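Local coordinates for betainyl-CoA thiolase (Pseudomonas putida, PDB 2HLJ), which probably hydrolyses the thioester bond of acyl-CoA substrates, likely betainyl-CoA, as a member of the hot-dog-fold (4HBT-like) thioesterase superfamily, at the interface of chains A and B. Coordinates in Å, arbitrary orientation; residue numbers count along the deposited sequence, not the author numbering. Chains: chain A/B, Hypothetical protein.

Contact 1: the interface of chains A and B. Residues chain A 50, 55, 117; chain B 19-20.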
loop_
_atom_site.group_PDB
_atom_site.type_symbol
_atom_site.label_atom_id
_atom_site.label_comp_id
_atom_site.label_asym_id
_atom_site.label_seq_id
_atom_site.Cartn_x
_atom_site.Cartn_y
_atom_site.Cartn_z
ATOM N N ARG A 50 4.872 15.537 -19.752
ATOM C CA ARG A 50 3.853 14.683 -19.132
ATOM C C ARG A 50 4.399 13.843 -17.979
ATOM O O ARG A 50 3.622 13.196 -17.272
ATOM C CB ARG A 50 3.158 13.789 -20.178
ATOM C CG ARG A 50 2.362 14.584 -21.216
ATOM C CD ARG A 50 1.426 13.732 -22.012
ATOM N NE ARG A 50 0.582 14.557 -22.896
ATOM C CZ ARG A 50 -0.456 14.103 -23.594
ATOM N NH1 ARG A 50 -0.810 12.830 -23.522
ATOM N NH2 ARG A 50 -1.164 14.936 -24.345
ATOM N N ASN A 55 4.349 11.717 -12.447
ATOM C CA ASN A 55 3.966 10.842 -13.549
ATOM C C ASN A 55 5.121 10.014 -14.115
ATOM O O ASN A 55 4.878 8.939 -14.651
ATOM C CB ASN A 55 3.260 11.618 -14.675
ATOM C CG ASN A 55 1.841 12.078 -14.297
ATOM O OD1 ASN A 55 1.126 11.397 -13.577
ATOM N ND2 ASN A 55 1.430 13.228 -14.815
ATOM N N LEU A 117 9.356 8.275 -20.480
ATOM C CA LEU A 117 8.099 8.333 -21.237
ATOM C C LEU A 117 7.063 7.369 -20.701
ATOM O O LEU A 117 6.540 7.603 -19.625
ATOM C CB LEU A 117 8.335 8.050 -22.727
ATOM C CG LEU A 117 9.339 8.995 -23.391
ATOM C CD1 LEU A 117 9.593 8.561 -24.835
ATOM C CD2 LEU A 117 8.877 10.469 -23.286
ATOM N N TYR B 19 -1.898 10.613 -15.769
ATOM C CA TYR B 19 -2.069 11.296 -17.037
ATOM C C TYR B 19 -1.734 10.372 -18.210
ATOM O O TYR B 19 -2.324 10.474 -19.286
ATOM C CB TYR B 19 -1.193 12.585 -17.060
ATOM C CG TYR B 19 -1.612 13.588 -18.117
ATOM C CD1 TYR B 19 -2.838 14.256 -18.048
ATOM C CD2 TYR B 19 -0.784 13.875 -19.199
ATOM C CE1 TYR B 19 -3.218 15.181 -19.056
ATOM C CE2 TYR B 19 -1.160 14.794 -20.180
ATOM C CZ TYR B 19 -2.363 15.430 -20.113
ATOM O OH TYR B 19 -2.668 16.327 -21.122
ATOM N N ASN B 20 -0.799 9.458 -17.974
ATOM C CA ASN B 20 -0.336 8.516 -18.966
ATOM C C ASN B 20 -1.126 7.195 -19.039
ATOM O O ASN B 20 -0.818 6.311 -19.826
ATOM C CB ASN B 20 1.135 8.275 -18.713
ATOM C CG ASN B 20 1.944 9.587 -18.731
ATOM O OD1 ASN B 20 1.542 10.579 -19.355
ATOM N ND2 ASN B 20 3.056 9.603 -18.021
HETATM O O HOH W 1 0.338 10.435 -22.050
#
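In this hot-dog-fold protein, a putative thioesterase, the Asp-Tyr-Asn-Gly-His stretch leading towards helix 25-43 supplies B:Tyr19 and B:Asn20 to a loop-to-loop patch of the dimer interface, where A:Arg50 and A:Asn55 receive them. The long side chain of A:Arg50 crosses B:Tyr19 at about a right angle. Its CG carbon turns opposite the carbonyl carbon (chi1 -64°), and from there the chain runs extended, bringing methylene CD in at the edge of the phenol ring, 3.3 Å from CE2 of B:Tyr19. The guanidinium then presents a face to that same ring carbon: CE2 of B:Tyr19 sits 3.2 Å from NE of A:Arg50, displaced towards the rim of the flat group. With the planes 73° apart, the tyrosine meets the guanidinium edge-on instead of stacking parallel upon it. Arginine suits the place because its methylenes supply apolar packing, while its end can still bond to water.

That water does the polar bridging. NH1 of A:Arg50 points to water 1 at 3.0 Å, the water lying in the guanidinium plane, and OD1, the amide oxygen of B:Asn20, is likewise 3.0 Å from water 1. The short asparagine thereby reaches the arginine head indirectly, and the same OD1 lies 3.7 Å from CB of A:Arg50. Nearer the tyrosine's backbone, the amide of A:Asn55 packs against the base of the side chain, its plane only 22° from that of the ring, with ND2 3.5 Å from CB of B:Tyr19. This same ND2 makes a weak hydrogen bond to the backbone O of A:Arg50 at 3.3 Å, lightly tying the two chain A residues together.

Contact 2: the interface of chains A and B. Residues chain A 28, 65-69; chain B 58-60.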
loop_
_atom_site.group_PDB
_atom_site.type_symbol
_atom_site.label_atom_id
_atom_site.label_comp_id
_atom_site.label_asym_id
_atom_site.label_seq_id
_atom_site.Cartn_x
_atom_site.Cartn_y
_atom_site.Cartn_z
ATOM N N TYR A 28 -4.628 5.427 3.069
ATOM C CA TYR A 28 -3.376 5.927 3.699
ATOM C C TYR A 28 -2.304 5.989 2.609
ATOM O O TYR A 28 -1.615 7.000 2.461
ATOM C CB TYR A 28 -2.852 5.009 4.774
ATOM C CG TYR A 28 -3.583 4.847 6.086
ATOM C CD1 TYR A 28 -4.722 4.074 6.174
ATOM C CD2 TYR A 28 -3.042 5.354 7.279
ATOM C CE1 TYR A 28 -5.344 3.875 7.374
ATOM C CE2 TYR A 28 -3.652 5.143 8.500
ATOM C CZ TYR A 28 -4.813 4.391 8.544
ATOM O OH TYR A 28 -5.461 4.143 9.747
ATOM N N ASN A 65 3.258 0.396 7.467
ATOM C CA ASN A 65 2.815 0.056 8.811
ATOM C C ASN A 65 1.706 0.961 9.227
ATOM O O ASN A 65 1.868 2.172 9.156
ATOM C CB ASN A 65 3.959 0.212 9.767
ATOM C CG ASN A 65 5.047 -0.762 9.466
ATOM O OD1 ASN A 65 5.849 -0.547 8.556
ATOM N ND2 ASN A 65 5.043 -1.878 10.172
ATOM N N TYR A 66 0.617 0.386 9.733
ATOM C CA TYR A 66 -0.520 1.185 10.187
ATOM C C TYR A 66 -0.575 1.098 11.705
ATOM O O TYR A 66 -0.815 0.026 12.238
ATOM C CB TYR A 66 -1.815 0.644 9.602
ATOM C CG TYR A 66 -1.847 0.533 8.098
ATOM C CD1 TYR A 66 -1.441 -0.644 7.450
ATOM C CD2 TYR A 66 -2.404 1.548 7.319
ATOM C CE1 TYR A 66 -1.522 -0.762 6.081
ATOM C CE2 TYR A 66 -2.501 1.418 5.969
ATOM C CZ TYR A 66 -2.048 0.285 5.346
ATOM O OH TYR A 66 -2.159 0.211 3.972
ATOM N N LEU A 67 -0.273 2.209 12.381
ATOM C CA LEU A 67 -0.192 2.246 13.840
ATOM C C LEU A 67 -1.512 2.673 14.470
ATOM O O LEU A 67 -1.824 2.239 15.567
ATOM C CB LEU A 67 0.949 3.165 14.295
ATOM C CG LEU A 67 2.380 2.772 13.899
ATOM C CD1 LEU A 67 2.671 1.280 14.160
ATOM C CD2 LEU A 67 2.704 3.085 12.467
ATOM N N HIS A 68 -2.297 3.490 13.766
ATOM C CA HIS A 68 -3.525 4.045 14.308
ATOM C C HIS A 68 -4.578 4.267 13.243
ATOM O O HIS A 68 -4.295 4.619 12.080
ATOM C CB HIS A 68 -3.243 5.378 14.978
ATOM C CG HIS A 68 -2.318 5.261 16.140
ATOM N ND1 HIS A 68 -2.748 4.853 17.383
ATOM C CD2 HIS A 68 -0.981 5.438 16.239
ATOM C CE1 HIS A 68 -1.716 4.814 18.207
ATOM N NE2 HIS A 68 -0.631 5.155 17.536
ATOM N N GLU A 69 -5.801 4.013 13.659
ATOM C CA GLU A 69 -6.988 4.356 12.873
ATOM C C GLU A 69 -7.064 5.854 12.712
ATOM O O GLU A 69 -6.611 6.619 13.574
ATOM C CB GLU A 69 -8.261 3.816 13.540
ATOM C CG GLU A 69 -8.731 4.624 14.765
ATOM C CD GLU A 69 -7.761 4.540 15.972
ATOM O OE1 GLU A 69 -6.972 3.560 16.063
ATOM O OE2 GLU A 69 -7.794 5.455 16.832
ATOM N N PHE B 58 -8.628 -4.496 10.823
ATOM C CA PHE B 58 -7.738 -3.362 10.691
ATOM C C PHE B 58 -6.455 -3.898 10.070
ATOM O O PHE B 58 -5.858 -4.844 10.590
ATOM C CB PHE B 58 -7.471 -2.755 12.073
ATOM C CG PHE B 58 -6.510 -1.561 12.069
ATOM C CD1 PHE B 58 -6.905 -0.320 11.562
ATOM C CD2 PHE B 58 -5.218 -1.691 12.576
ATOM C CE1 PHE B 58 -6.024 0.776 11.571
ATOM C CE2 PHE B 58 -4.323 -0.606 12.598
ATOM C CZ PHE B 58 -4.722 0.628 12.093
ATOM N N THR B 59 -6.037 -3.338 8.946
ATOM C CA THR B 59 -4.790 -3.784 8.357
ATOM C C THR B 59 -3.649 -3.243 9.217
ATOM O O THR B 59 -3.571 -2.047 9.431
ATOM C CB THR B 59 -4.635 -3.312 6.928
ATOM O OG1 THR B 59 -5.791 -3.683 6.156
ATOM C CG2 THR B 59 -3.395 -3.971 6.326
ATOM N N LEU B 60 -2.817 -4.138 9.735
ATOM C CA LEU B 60 -1.698 -3.772 10.596
ATOM C C LEU B 60 -0.489 -3.328 9.763
ATOM O O LEU B 60 0.206 -2.387 10.123
ATOM C CB LEU B 60 -1.292 -4.949 11.487
ATOM C CG LEU B 60 -2.285 -5.323 12.578
ATOM C CD1 LEU B 60 -1.885 -6.612 13.252
ATOM C CD2 LEU B 60 -2.390 -4.181 13.561
HETATM O O HOH W 2 0.944 -2.021 12.891
#
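A:Tyr66 and B:Leu60 join backbone to backbone where strand 57-66 of each chain meets its twin, the antiparallel seam by which hot-dog dimers extend one sheet across two subunits. N of A:Tyr66 donates to the carbonyl O of B:Leu60 at 2.8 Å, in a nearly straight bond (169° at the hydrogen) with the donor 37° out of the carbonyl plane, and water 2 bridges that acceptor to the carbonyl O of A:Tyr66.

The side chain of A:Tyr66 lies beside B:Thr59, both pointing the same way. Starting at the backbone, CB of A:Tyr66 rests 3.2 Å from the carbonyl O of B:Thr59, with CZ of B:Phe58 3.8 Å from CB as well. CG stays close to the same threonine carbonyl, and CD1 continues along it. Further out, CE1 of A:Tyr66 reaches the methyl CG2 of B:Thr59 at 3.7 Å. The other side of the ring turns inward: CD2 of A:Tyr66 stands 3.5 Å above the centre of the A:Tyr28 ring, whose CG lies in plane at the CD2/CE2 edge. A tyrosine is apt here, since one broad ring can pack on the partner strand along one edge and on its own helix 25-43 along the other.

B:Phe58 fills the neighbouring position. With CG opposite the backbone N (chi1 179°), its ring extends across the boundary, so that CZ comes within 3.8 Å of the backbone carbon C of A:His68 while CE1 lies near OH of A:Tyr28. That phenol is itself fixed by a 2.7 Å hydrogen bond from OH of A:Tyr28 to the carbonyl O of A:His68, which ties the helix to the segment that follows the strand. An apolar phenylalanine suits a place bordered largely by carbon and main chain. By pairing strands and packing aromatic rings beside them, this site probably holds the two subunits together as a dimer.

Contact 1 and contact 2 are centred about 31 Å apart, measured between the mean C-alpha positions, and share no residue. They are nevertheless connected through the chain: the loop carrying A:Asn55 in contact 1 runs directly into strand 57-66, which both subunits use in contact 2, and the segment holding B:Tyr19 and B:Asn20 leads, in chain B, to the copy of helix 25-43 that in chain A carries A:Tyr28. Two-fold symmetry repeats each contact with the chains exchanged. A paired-strand seam and loop contacts well away from it may together limit rocking of one subunit against the other, in keeping with a hot-dog dimer.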